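PDB 5GT9: oxidoreductase, short chain dehydrogenase/reductase family protein, which catalyses the NADPH-dependent reduction of the 7-oxo group of 7-oxolithocholate to yield ursodeoxycholate, as a homodimeric 7beta-hydroxysteroid dehydrogenase. Local coordinates for residues B[36-41]-B[63-68]. Residues are numbered along the deposited sequence; the frame is centred on the assembly and turned at random.
With NAP (NADP nicotinamide-adenine-dinucleotide phosphate), chain D.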
ATOM      1  N   VAL B  36     -23.407  -5.367 -21.145  1.00 15.35           N
ATOM      2  CA  VAL B  36     -22.707  -6.457 -21.820  1.00 15.51           C
ATOM      3  C   VAL B  36     -21.556  -6.897 -20.930  1.00 16.37           C
ATOM      4  O   VAL B  36     -20.695  -6.079 -20.567  1.00 14.69           O
ATOM      5  CB  VAL B  36     -22.160  -6.033 -23.188  1.00 17.58           C
ATOM      6  CG1 VAL B  36     -21.583  -7.255 -23.889  1.00 17.34           C
ATOM      7  CG2 VAL B  36     -23.217  -5.342 -24.022  1.00 16.49           C
ATOM      8  N   MET B  37     -21.609  -8.129 -20.497  1.00 15.94           N
ATOM      9  CA  MET B  37     -20.684  -8.680 -19.544  1.00 17.30           C
ATOM     10  C   MET B  37     -19.827  -9.714 -20.256  1.00 15.69           C
ATOM     11  O   MET B  37     -20.342 -10.724 -20.723  1.00 16.63           O
ATOM     12  CB  MET B  37     -21.458  -9.318 -18.373  1.00 21.63           C
ATOM     13  CG  MET B  37     -22.534  -8.421 -17.776  1.00 28.33           C
ATOM     14  SD  MET B  37     -23.878  -9.250 -16.879  1.00 30.80           S
ATOM     15  CE  MET B  37     -23.119 -10.783 -16.519  1.00 19.17           C
ATOM     16  N   VAL B  38     -18.530  -9.494 -20.296  1.00 12.98           N
ATOM     17  CA  VAL B  38     -17.578 -10.328 -20.971  1.00 13.80           C
ATOM     18  C   VAL B  38     -16.556 -10.931 -20.001  1.00 15.05           C
ATOM     19  O   VAL B  38     -15.973 -10.242 -19.141  1.00 14.08           O
ATOM     20  CB  VAL B  38     -16.800  -9.555 -22.017  1.00 13.69           C
ATOM     21  CG1 VAL B  38     -15.901 -10.475 -22.816  1.00 15.06           C
ATOM     22  CG2 VAL B  38     -17.719  -8.716 -22.907  1.00 13.67           C
ATOM     23  N   GLY B  39     -16.363 -12.239 -20.152  1.00 15.77           N
ATOM     24  CA  GLY B  39     -15.470 -13.010 -19.313  1.00 15.08           C
ATOM     25  C   GLY B  39     -15.351 -14.430 -19.800  1.00 15.52           C
ATOM     26  O   GLY B  39     -15.953 -14.818 -20.791  1.00 15.33           O
ATOM     27  N   ARG B  40     -14.470 -15.174 -19.147  1.00 15.76           N
ATOM     28  CA  ARG B  40     -14.257 -16.556 -19.530  1.00 15.79           C
ATOM     29  C   ARG B  40     -15.270 -17.548 -18.923  1.00 17.78           C
ATOM     30  O   ARG B  40     -15.540 -18.573 -19.566  1.00 17.44           O
ATOM     31  CB  ARG B  40     -12.835 -16.987 -19.170  1.00 16.31           C
ATOM     32  CG  ARG B  40     -11.754 -16.241 -19.921  1.00 16.75           C
ATOM     33  CD  ARG B  40     -10.376 -16.408 -19.271  1.00 17.15           C
ATOM     34  NE  ARG B  40     -10.371 -15.952 -17.886  1.00 16.10           N
ATOM     35  CZ  ARG B  40      -9.349 -16.019 -17.030  1.00 16.95           C
ATOM     36  NH1 ARG B  40      -8.185 -16.536 -17.395  1.00 21.06           N
ATOM     37  NH2 ARG B  40      -9.502 -15.592 -15.798  1.00 16.75           N
ATOM     38  N   ARG B  41     -15.745 -17.311 -17.685  1.00 16.08           N
ATOM     39  CA  ARG B  41     -16.665 -18.256 -17.010  1.00 16.65           C
ATOM     40  C   ARG B  41     -18.111 -18.017 -17.354  1.00 18.30           C
ATOM     41  O   ARG B  41     -18.811 -17.354 -16.609  1.00 17.85           O
ATOM     42  CB  ARG B  41     -16.457 -18.248 -15.490  1.00 17.60           C
ATOM     43  CG  ARG B  41     -15.097 -18.822 -15.104  1.00 18.45           C
ATOM     44  CD  ARG B  41     -14.784 -18.583 -13.620  1.00 20.46           C
ATOM     45  NE  ARG B  41     -14.524 -17.160 -13.427  1.00 19.60           N
ATOM     46  CZ  ARG B  41     -14.223 -16.583 -12.283  1.00 22.06           C
ATOM     47  NH1 ARG B  41     -14.025 -15.270 -12.255  1.00 17.12           N
ATOM     48  NH2 ARG B  41     -14.107 -17.288 -11.166  1.00 23.79           N
ATOM     49  N   VAL B  63     -21.177 -12.477 -22.948  1.00 18.43           N
ATOM     50  CA  VAL B  63     -20.251 -12.798 -24.025  1.00 18.75           C
ATOM     51  C   VAL B  63     -19.040 -13.548 -23.445  1.00 22.32           C
ATOM     52  O   VAL B  63     -18.390 -13.068 -22.508  1.00 17.81           O
ATOM     53  CB  VAL B  63     -19.743 -11.559 -24.745  1.00 17.46           C
ATOM     54  CG1 VAL B  63     -18.765 -11.935 -25.884  1.00 18.91           C
ATOM     55  CG2 VAL B  63     -20.909 -10.734 -25.275  1.00 18.87           C
ATOM     56  N   ARG B  64     -18.812 -14.777 -23.915  1.00 18.96           N
ATOM     57  CA  ARG B  64     -17.660 -15.554 -23.490  1.00 19.47           C
ATOM     58  C   ARG B  64     -16.476 -15.245 -24.379  1.00 18.02           C
ATOM     59  O   ARG B  64     -16.498 -15.413 -25.635  1.00 16.30           O
ATOM     60  CB  ARG B  64     -17.979 -17.072 -23.576  1.00 19.98           C
ATOM     61  CG  ARG B  64     -17.120 -17.939 -22.710  1.00 22.05           C
ATOM     62  CD  ARG B  64     -15.759 -18.254 -23.313  1.00 25.34           C
ATOM     63  NE  ARG B  64     -14.876 -18.952 -22.365  1.00 28.60           N
ATOM     64  CZ  ARG B  64     -13.623 -19.354 -22.622  1.00 28.52           C
ATOM     65  NH1 ARG B  64     -13.074 -19.165 -23.814  1.00 25.24           N
ATOM     66  NH2 ARG B  64     -12.907 -19.968 -21.675  1.00 29.03           N
ATOM     67  N   ALA B  65     -15.407 -14.730 -23.775  1.00 17.50           N
ATOM     68  CA  ALA B  65     -14.217 -14.457 -24.543  1.00 19.23           C
ATOM     69  C   ALA B  65     -13.007 -14.522 -23.586  1.00 19.23           C
ATOM     70  O   ALA B  65     -13.133 -14.295 -22.366  1.00 17.95           O
ATOM     71  CB  ALA B  65     -14.327 -13.093 -25.209  1.00 19.14           C
ATOM     72  N   ASP B  66     -11.833 -14.819 -24.148  1.00 16.70           N
ATOM     73  CA  ASP B  66     -10.612 -14.910 -23.373  1.00 16.52           C
ATOM     74  C   ASP B  66      -9.608 -13.940 -23.999  1.00 15.11           C
ATOM     75  O   ASP B  66      -9.107 -14.105 -25.142  1.00 15.69           O
ATOM     76  CB  ASP B  66     -10.075 -16.366 -23.419  1.00 17.25           C
ATOM     77  CG  ASP B  66      -8.773 -16.553 -22.657  1.00 19.34           C
ATOM     78  OD1 ASP B  66      -8.070 -15.545 -22.339  1.00 15.21           O
ATOM     79  OD2 ASP B  66      -8.466 -17.737 -22.336  1.00 20.58           O
ATOM     80  N   PHE B  67      -9.354 -12.863 -23.255  1.00 13.34           N
ATOM     81  CA  PHE B  67      -8.581 -11.777 -23.779  1.00 14.27           C
ATOM     82  C   PHE B  67      -7.118 -12.125 -24.038  1.00 13.51           C
ATOM     83  O   PHE B  67      -6.384 -11.323 -24.632  1.00 11.63           O
ATOM     84  CB  PHE B  67      -8.662 -10.572 -22.824  1.00 14.16           C
ATOM     85  CG  PHE B  67     -10.045 -10.105 -22.530  1.00 13.82           C
ATOM     86  CD1 PHE B  67     -11.071 -10.334 -23.399  1.00 14.65           C
ATOM     87  CD2 PHE B  67     -10.310  -9.427 -21.383  1.00 12.33           C
ATOM     88  CE1 PHE B  67     -12.340  -9.910 -23.130  1.00 14.36           C
ATOM     89  CE2 PHE B  67     -11.597  -8.985 -21.073  1.00 15.16           C
ATOM     90  CZ  PHE B  67     -12.624  -9.272 -21.957  1.00 15.88           C
ATOM     91  N   SER B  68      -6.687 -13.302 -23.583  1.00 14.32           N
ATOM     92  CA  SER B  68      -5.284 -13.715 -23.727  1.00 13.32           C
ATOM     93  C   SER B  68      -5.060 -14.299 -25.117  1.00 15.52           C
ATOM     94  O   SER B  68      -3.964 -14.673 -25.495  1.00 13.72           O
ATOM     95  CB  SER B  68      -4.920 -14.755 -22.672  1.00 13.22           C
ATOM     96  OG  SER B  68      -5.575 -16.019 -22.895  1.00 15.42           O
TER
HETATM   97  PA  NAP D 301     -11.105  -9.225 -10.948  1.00 17.62           P
HETATM   98  O1A NAP D 301     -11.627  -7.919 -10.405  1.00 16.71           O
HETATM   99  O2A NAP D 301     -11.769 -10.482 -10.474  1.00 19.30           O
HETATM  100  O5B NAP D 301     -11.240  -9.228 -12.551  1.00 14.75           O
HETATM  101  C5B NAP D 301     -12.527  -9.222 -13.129  1.00 16.25           C
HETATM  102  C4B NAP D 301     -12.712 -10.396 -14.085  1.00 16.58           C
HETATM  103  O4B NAP D 301     -12.019 -10.251 -15.307  1.00 14.75           O
HETATM  104  C3B NAP D 301     -12.239 -11.700 -13.496  1.00 16.37           C
HETATM  105  O3B NAP D 301     -13.149 -12.153 -12.519  1.00 18.13           O
HETATM  106  C2B NAP D 301     -12.091 -12.561 -14.723  1.00 15.05           C
HETATM  107  O2B NAP D 301     -13.216 -13.483 -14.772  1.00 15.83           O
HETATM  108  C1B NAP D 301     -12.017 -11.533 -15.862  1.00 14.11           C
HETATM  109  N9A NAP D 301     -10.863 -11.897 -16.657  1.00 14.93           N
HETATM  110  C8A NAP D 301      -9.569 -12.125 -16.235  1.00 13.78           C
HETATM  111  N7A NAP D 301      -8.825 -12.514 -17.268  1.00 13.60           N
HETATM  112  C5A NAP D 301      -9.586 -12.539 -18.357  1.00 14.34           C
HETATM  113  C6A NAP D 301      -9.415 -12.935 -19.716  1.00 15.91           C
HETATM  114  N6A NAP D 301      -8.183 -13.324 -20.214  1.00 16.08           N
HETATM  115  N1A NAP D 301     -10.467 -12.782 -20.510  1.00 15.50           N
HETATM  116  C2A NAP D 301     -11.695 -12.377 -20.086  1.00 15.17           C
HETATM  117  N3A NAP D 301     -11.924 -12.031 -18.842  1.00 14.07           N
HETATM  118  C4A NAP D 301     -10.924 -12.107 -17.950  1.00 13.82           C
HETATM  119  O3  NAP D 301      -9.511  -9.486 -10.968  1.00 17.49           O
HETATM  120  PN  NAP D 301      -8.291  -8.663 -10.341  1.00 17.00           P
HETATM  121  O1N NAP D 301      -7.046  -9.545 -10.511  1.00 16.11           O
HETATM  122  O2N NAP D 301      -8.744  -8.177  -8.981  1.00 17.01           O
HETATM  123  O5D NAP D 301      -8.075  -7.495 -11.420  1.00 18.72           O
HETATM  124  C5D NAP D 301      -9.095  -6.524 -11.668  1.00 17.83           C
HETATM  125  C4D NAP D 301      -8.383  -5.226 -12.070  1.00 15.78           C
HETATM  126  O4D NAP D 301      -7.947  -4.546 -10.883  1.00 16.03           O
HETATM  127  C3D NAP D 301      -7.160  -5.419 -12.941  1.00 15.46           C
HETATM  128  O3D NAP D 301      -7.137  -4.470 -13.989  1.00 13.60           O
HETATM  129  C2D NAP D 301      -5.999  -5.247 -11.995  1.00 15.12           C
HETATM  130  O2D NAP D 301      -4.779  -4.855 -12.608  1.00 14.60           O
HETATM  131  C1D NAP D 301      -6.556  -4.242 -10.980  1.00 14.71           C
HETATM  132  N1N NAP D 301      -5.867  -4.383  -9.679  1.00 16.67           N
HETATM  133  C2N NAP D 301      -6.373  -5.249  -8.760  1.00 17.31           C
HETATM  134  C3N NAP D 301      -5.724  -5.432  -7.554  1.00 16.17           C
HETATM  135  C7N NAP D 301      -6.246  -6.337  -6.496  1.00 18.57           C
HETATM  136  O7N NAP D 301      -5.717  -6.214  -5.412  1.00 21.63           O
HETATM  137  N7N NAP D 301      -7.329  -7.156  -6.694  1.00 19.30           N
HETATM  138  C4N NAP D 301      -4.590  -4.682  -7.285  1.00 16.50           C
HETATM  139  C5N NAP D 301      -4.132  -3.747  -8.199  1.00 17.12           C
HETATM  140  C6N NAP D 301      -4.779  -3.655  -9.437  1.00 17.27           C
HETATM  141  P2B NAP D 301     -13.149 -14.827 -15.718  1.00 15.65           P
HETATM  142  O1X NAP D 301     -14.548 -15.453 -15.653  1.00 17.24           O
HETATM  143  O2X NAP D 301     -12.787 -14.499 -17.081  1.00 16.48           O
HETATM  144  O3X NAP D 301     -12.181 -15.738 -14.973  1.00 16.80           O
HETATM  145  O   HOH W   1      -7.302 -17.868 -20.006  1.00 27.40           O
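Val38 and Val63 pair as neighbours in parallel strands. Val63 N donates to Met37 O and Gly39 N to Val63 O. Ala65 N donates to Gly39 O, 3.0 Å away. Arg64, the last residue of its strand, bends at its second torsion (chi2 -81°). This brings NE to an in-plane lone pair of Arg40 O, 2.9 Å away and just past the end of the other strand.

Apolar contacts line the face bearing Val38 and Val63. Val38 CG1 meets Ala65 CB. The same Val38 CG1 lies 3.6 Å from Phe67 CZ, at the ring edge. Helix 72-80 packs on this face.

The adenosine end of the cofactor lies against the C-terminal ends of the strands. Its adenine sits between Arg40 and Phe67. N7A lies over one face of the Arg40 guanidinium, offset toward its rim, while C2A lies 3.4 Å above the plane of the Phe67 ring, over its centre. Phe67 N donates almost straight to N1A (3.0 Å), while N6A donates to Asp66 OD1. That oxygen also accepts from Ser68 N, closing an Asx turn. A leucine in place of Phe67 would probably cost adenine its aromatic platform and leave Val38 CG1 less closely packed.

The 2'-phosphate is gripped by both arginines. Arg40 N and NE converge on O2X, and Arg41 NE donates to O1X at 2.8 Å. One water bridges Arg40 NH1 and Asp66 OD2.

This is the adenosine end of a Rossmann-fold SDR site, where arginines after the second strand read the 2'-phosphate of NADP(H).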